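Local coordinates for protein AopB (Aeromonas hydrophila, PDB 3WXX) that probably serves as a translocator of the type III secretion system, inserting into host membranes as part of the translocon after being held by its chaperone AcrH, at residues G133-A138 and K209-A214; G35-A39 and V193-T198. All blocks are in the same frame, centred on the assembly; numbering follows the deposited sequence.

From the N terminus, helix 24-42 comes first, and contact 2 closes the longer of the two loops, 153 residues against 70, by laying G35-A39 against V193-T198, at the C-terminal end of helix 179-198. Contact 1 opens inside that loop, on helix 126-151, and closes beyond it, where K209-A214 of helix 201-217 meets G133-A138. The two loops therefore cross rather than nest. Their centres lie 19 Å apart and their nearest atoms about 8 Å, without touching; the consecutive helices 179-198 and 201-217 connect them. Together they tie the N-terminal helix and helix 126-151 to the last two helices of this AopB fragment.

Contact 1 (G133-A138 and K209-A214); sequences GAILIA and KAVKFA
G133-A138 and K209-A214 are helical segments whose axes approach to 8.1 Å at 123° between their N-to-C directions, with G133 nearest A214 and A134 nearest A210, 4.9 Å apart between CA atoms in the second pair. Small residues make this closeness possible. The methyl of A214 reaches the backbone at the G133-A134 junction, its CB 3.6 Å from G133 C, and G133 has no side chain to hold it off. One turn back, A210 CB meets A138 CB at 3.6 Å and also packs against the methyl of A134. I137 is the one large knob, seated in a hole formed by K209, A210, F213 and A214. Its two branches divide the work. CG2, anti to the backbone N, settles on A210 CA at 3.9 Å and on K209 CE, whereas the CG1 arm carries CD1 to 3.9 Å from F213 CB. F213 meets I137 mainly through CB, and its ring leads away. The I137 and F213 side chains run at about a right angle. The alanines are buried, while I137, K209 and F213 form a border at the surface. V211 and A214 also touch M130, farther back on the same helix 126-151, while I135 turns from the interface to M101 and S105 of helix 91-113 and to M88 of the AcrH chain.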
loop_
_atom_site.group_PDB
_atom_site.type_symbol
_atom_site.label_atom_id
_atom_site.label_comp_id
_atom_site.label_asym_id
_atom_site.label_seq_id
_atom_site.Cartn_x
_atom_site.Cartn_y
_atom_site.Cartn_z
ATOM N N GLY B 133 4.846 5.924 -9.969
ATOM C CA GLY B 133 5.532 5.568 -11.229
ATOM C C GLY B 133 5.080 4.259 -11.849
ATOM O O GLY B 133 4.735 4.209 -13.018
ATOM N N ALA B 134 5.020 3.205 -11.037
ATOM C CA ALA B 134 4.560 1.893 -11.506
ATOM C C ALA B 134 3.147 1.941 -12.063
ATOM O O ALA B 134 2.808 1.251 -13.059
ATOM C CB ALA B 134 4.662 0.868 -10.391
ATOM N N ILE B 135 2.328 2.774 -11.446
ATOM C CA ILE B 135 0.929 2.982 -11.911
ATOM C C ILE B 135 0.848 3.726 -13.237
ATOM O O ILE B 135 0.082 3.340 -14.116
ATOM C CB ILE B 135 0.085 3.686 -10.839
ATOM C CG1 ILE B 135 -0.142 2.710 -9.663
ATOM C CG2 ILE B 135 -1.186 4.223 -11.447
ATOM C CD1 ILE B 135 -0.911 3.278 -8.504
ATOM N N LEU B 136 1.703 4.719 -13.418
ATOM C CA LEU B 136 1.881 5.346 -14.757
ATOM C C LEU B 136 2.360 4.395 -15.858
ATOM O O LEU B 136 1.794 4.374 -16.944
ATOM C CB LEU B 136 2.887 6.485 -14.685
ATOM C CG LEU B 136 2.315 7.758 -14.085
ATOM C CD1 LEU B 136 3.448 8.623 -13.561
ATOM C CD2 LEU B 136 1.458 8.496 -15.108
ATOM N N ILE B 137 3.375 3.586 -15.556
ATOM C CA ILE B 137 3.830 2.575 -16.509
ATOM C C ILE B 137 2.845 1.416 -16.731
ATOM O O ILE B 137 2.643 0.993 -17.860
ATOM C CB ILE B 137 5.132 1.917 -16.075
ATOM C CG1 ILE B 137 6.221 2.960 -15.813
ATOM C CG2 ILE B 137 5.572 0.902 -17.110
ATOM C CD1 ILE B 137 6.618 3.750 -17.034
ATOM N N ALA B 138 2.231 0.886 -15.669
ATOM C CA ALA B 138 1.516 -0.396 -15.810
ATOM C C ALA B 138 0.112 -0.457 -15.185
ATOM O O ALA B 138 -0.435 -1.564 -14.984
ATOM C CB ALA B 138 2.413 -1.510 -15.281
ATOM N N LYS B 209 8.904 -4.969 -15.291
ATOM C CA LYS B 209 9.103 -3.831 -16.138
ATOM C C LYS B 209 8.617 -2.528 -15.465
ATOM O O LYS B 209 9.351 -1.546 -15.428
ATOM C CB LYS B 209 8.377 -4.117 -17.429
ATOM C CG LYS B 209 8.451 -3.061 -18.495
ATOM C CD LYS B 209 7.255 -3.271 -19.485
ATOM C CE LYS B 209 5.951 -2.629 -18.972
ATOM N NZ LYS B 209 4.788 -2.922 -19.861
ATOM N N ALA B 210 7.428 -2.554 -14.875
ATOM C CA ALA B 210 6.887 -1.405 -14.214
ATOM C C ALA B 210 7.830 -0.907 -13.162
ATOM O O ALA B 210 8.129 0.302 -13.106
ATOM C CB ALA B 210 5.556 -1.729 -13.566
ATOM N N VAL B 211 8.241 -1.804 -12.281
ATOM C CA VAL B 211 9.149 -1.415 -11.186
ATOM C C VAL B 211 10.470 -0.884 -11.718
ATOM O O VAL B 211 10.980 0.119 -11.232
ATOM C CB VAL B 211 9.451 -2.591 -10.249
ATOM C CG1 VAL B 211 10.550 -2.206 -9.259
ATOM C CG2 VAL B 211 8.189 -2.992 -9.480
ATOM N N LYS B 212 10.979 -1.531 -12.765
ATOM C CA LYS B 212 12.195 -1.120 -13.448
ATOM C C LYS B 212 12.124 0.338 -13.875
ATOM O O LYS B 212 12.961 1.140 -13.525
ATOM C CB LYS B 212 12.356 -1.947 -14.718
ATOM C CG LYS B 212 13.735 -2.485 -14.950
ATOM C CD LYS B 212 13.929 -3.813 -14.240
ATOM C CE LYS B 212 15.381 -4.329 -14.236
ATOM N NZ LYS B 212 16.423 -3.477 -14.909
ATOM N N PHE B 213 11.087 0.676 -14.630
ATOM C CA PHE B 213 10.983 1.980 -15.221
ATOM C C PHE B 213 10.548 3.031 -14.224
ATOM O O PHE B 213 10.932 4.174 -14.351
ATOM C CB PHE B 213 10.046 1.927 -16.428
ATOM C CG PHE B 213 10.639 1.214 -17.629
ATOM C CD1 PHE B 213 11.855 0.497 -17.536
ATOM C CD2 PHE B 213 9.972 1.238 -18.859
ATOM C CE1 PHE B 213 12.382 -0.154 -18.641
ATOM C CE2 PHE B 213 10.497 0.593 -19.967
ATOM C CZ PHE B 213 11.700 -0.104 -19.858
ATOM N N ALA B 214 9.749 2.672 -13.230
ATOM C CA ALA B 214 9.413 3.607 -12.148
ATOM C C ALA B 214 10.667 3.962 -11.370
ATOM O O ALA B 214 10.872 5.087 -10.912
ATOM C CB ALA B 214 8.426 2.974 -11.227
#

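Contact 2 (G35-A39 and V193-T198); sequences GTANA and VSIAVT
The carbonyl oxygen of S194, beside the crossing with G35, is gripped twice from within its own helix: T198 OG1 donates to S194 O at 2.8 Å, and T198 N donates to the same oxygen from the opposite face of the carbonyl plane. The hydroxyl stands 37° out of that plane. A chi1 of -45° sets T198 OG1 beside its own backbone N, folding it back over the helix, and T198 OG1 lies 3.7 Å from G35 CA. Without a side chain, G35 lets the helices close here, its CA 5.0 Å from that of S194. V197 CG1, anti to its backbone N, packs on G35 CA at 3.9 Å and meets the amide end of N38, where ND2 is 3.8 Å away. The N38 and V197 side chains run at about a right angle, and CB of N38 also rests against the valine methyls. Farther along, V193 CG1 lies 3.9 Å from A39 CB. S194 OG touches two methyls, 3.6 Å from T36 CG2 and also against A39 CB; its polar need is met by V190 O. T36 OG1 likewise turns back into its own helix, bonded to Q33 O. V193 also touches L43, and T198 packs on L15 of the AcrH chain. With axes 8.1 Å apart at 117°, this is close packing of two helices at a glycine, with alanine and serine beside it and two valines covering the flank; hydroxyls bonded back to carbonyls of their own helices sit in an otherwise largely apolar interface. Close contact through small residues is common in membrane helices, and V193-T198 lies in a predicted transmembrane segment, though its partner, the N-terminal helix 24-42, is not predicted to be one; the contact joins the two in the chaperone-bound form.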
loop_
_atom_site.group_PDB
_atom_site.type_symbol
_atom_site.label_atom_id
_atom_site.label_comp_id
_atom_site.label_asym_id
_atom_site.label_seq_id
_atom_site.Cartn_x
_atom_site.Cartn_y
_atom_site.Cartn_z
ATOM N N GLY B 35 -0.326 -16.543 -1.974
ATOM C CA GLY B 35 0.662 -16.140 -2.963
ATOM C C GLY B 35 2.041 -15.864 -2.405
ATOM O O GLY B 35 3.017 -16.212 -3.040
ATOM N N THR B 36 2.136 -15.252 -1.226
ATOM C CA THR B 36 3.444 -14.976 -0.608
ATOM C C THR B 36 3.994 -16.176 0.148
ATOM O O THR B 36 5.203 -16.284 0.369
ATOM C CB THR B 36 3.445 -13.731 0.341
ATOM O OG1 THR B 36 2.373 -13.817 1.283
ATOM C CG2 THR B 36 3.310 -12.437 -0.448
ATOM N N ALA B 37 3.110 -17.069 0.572
ATOM C CA ALA B 37 3.543 -18.315 1.198
ATOM C C ALA B 37 4.288 -19.153 0.160
ATOM O O ALA B 37 5.425 -19.576 0.408
ATOM C CB ALA B 37 2.351 -19.073 1.746
ATOM N N ASN B 38 3.644 -19.378 -0.992
ATOM C CA ASN B 38 4.302 -20.034 -2.128
ATOM C C ASN B 38 5.544 -19.292 -2.602
ATOM O O ASN B 38 6.448 -19.895 -3.153
ATOM C CB ASN B 38 3.341 -20.164 -3.319
ATOM C CG ASN B 38 2.211 -21.155 -3.072
ATOM O OD1 ASN B 38 2.320 -22.041 -2.224
ATOM N ND2 ASN B 38 1.125 -21.021 -3.828
ATOM N N ALA B 39 5.546 -17.973 -2.453
ATOM C CA ALA B 39 6.668 -17.157 -2.873
ATOM C C ALA B 39 7.893 -17.448 -2.026
ATOM O O ALA B 39 8.978 -17.648 -2.557
ATOM C CB ALA B 39 6.306 -15.679 -2.787
ATOM N N VAL B 193 7.544 -12.365 -7.464
ATOM C CA VAL B 193 7.287 -13.785 -7.442
ATOM C C VAL B 193 5.829 -13.972 -7.058
ATOM O O VAL B 193 5.071 -14.660 -7.754
ATOM C CB VAL B 193 8.224 -14.515 -6.459
ATOM C CG1 VAL B 193 7.848 -15.979 -6.352
ATOM C CG2 VAL B 193 9.676 -14.383 -6.901
ATOM N N SER B 194 5.442 -13.354 -5.942
ATOM C CA SER B 194 4.061 -13.454 -5.457
ATOM C C SER B 194 3.084 -13.131 -6.582
ATOM O O SER B 194 2.066 -13.805 -6.699
ATOM C CB SER B 194 3.822 -12.525 -4.262
ATOM O OG SER B 194 5.042 -12.251 -3.571
ATOM N N ILE B 195 3.366 -12.093 -7.394
ATOM C CA ILE B 195 2.466 -11.762 -8.521
ATOM C C ILE B 195 2.453 -12.929 -9.485
ATOM O O ILE B 195 1.389 -13.394 -9.884
ATOM C CB ILE B 195 2.859 -10.484 -9.306
ATOM C CG1 ILE B 195 2.771 -9.201 -8.464
ATOM C CG2 ILE B 195 1.955 -10.296 -10.514
ATOM C CD1 ILE B 195 1.369 -8.788 -8.074
ATOM N N ALA B 196 3.648 -13.428 -9.812
ATOM C CA ALA B 196 3.791 -14.541 -10.741
ATOM C C ALA B 196 2.897 -15.665 -10.307
ATOM O O ALA B 196 2.085 -16.157 -11.084
ATOM C CB ALA B 196 5.220 -15.018 -10.801
ATOM N N VAL B 197 3.009 -16.025 -9.032
ATOM C CA VAL B 197 2.169 -17.080 -8.435
ATOM C C VAL B 197 0.671 -16.774 -8.530
ATOM O O VAL B 197 -0.084 -17.572 -9.052
ATOM C CB VAL B 197 2.531 -17.304 -6.948
ATOM C CG1 VAL B 197 1.440 -18.088 -6.228
ATOM C CG2 VAL B 197 3.890 -17.999 -6.830
ATOM N N THR B 198 0.263 -15.623 -8.001
ATOM C CA THR B 198 -1.154 -15.291 -7.851
ATOM C C THR B 198 -1.856 -15.021 -9.191
ATOM O O THR B 198 -3.025 -15.314 -9.337
ATOM C CB THR B 198 -1.361 -14.015 -6.982
ATOM O OG1 THR B 198 -0.537 -14.021 -5.798
ATOM C CG2 THR B 198 -2.818 -13.877 -6.602
#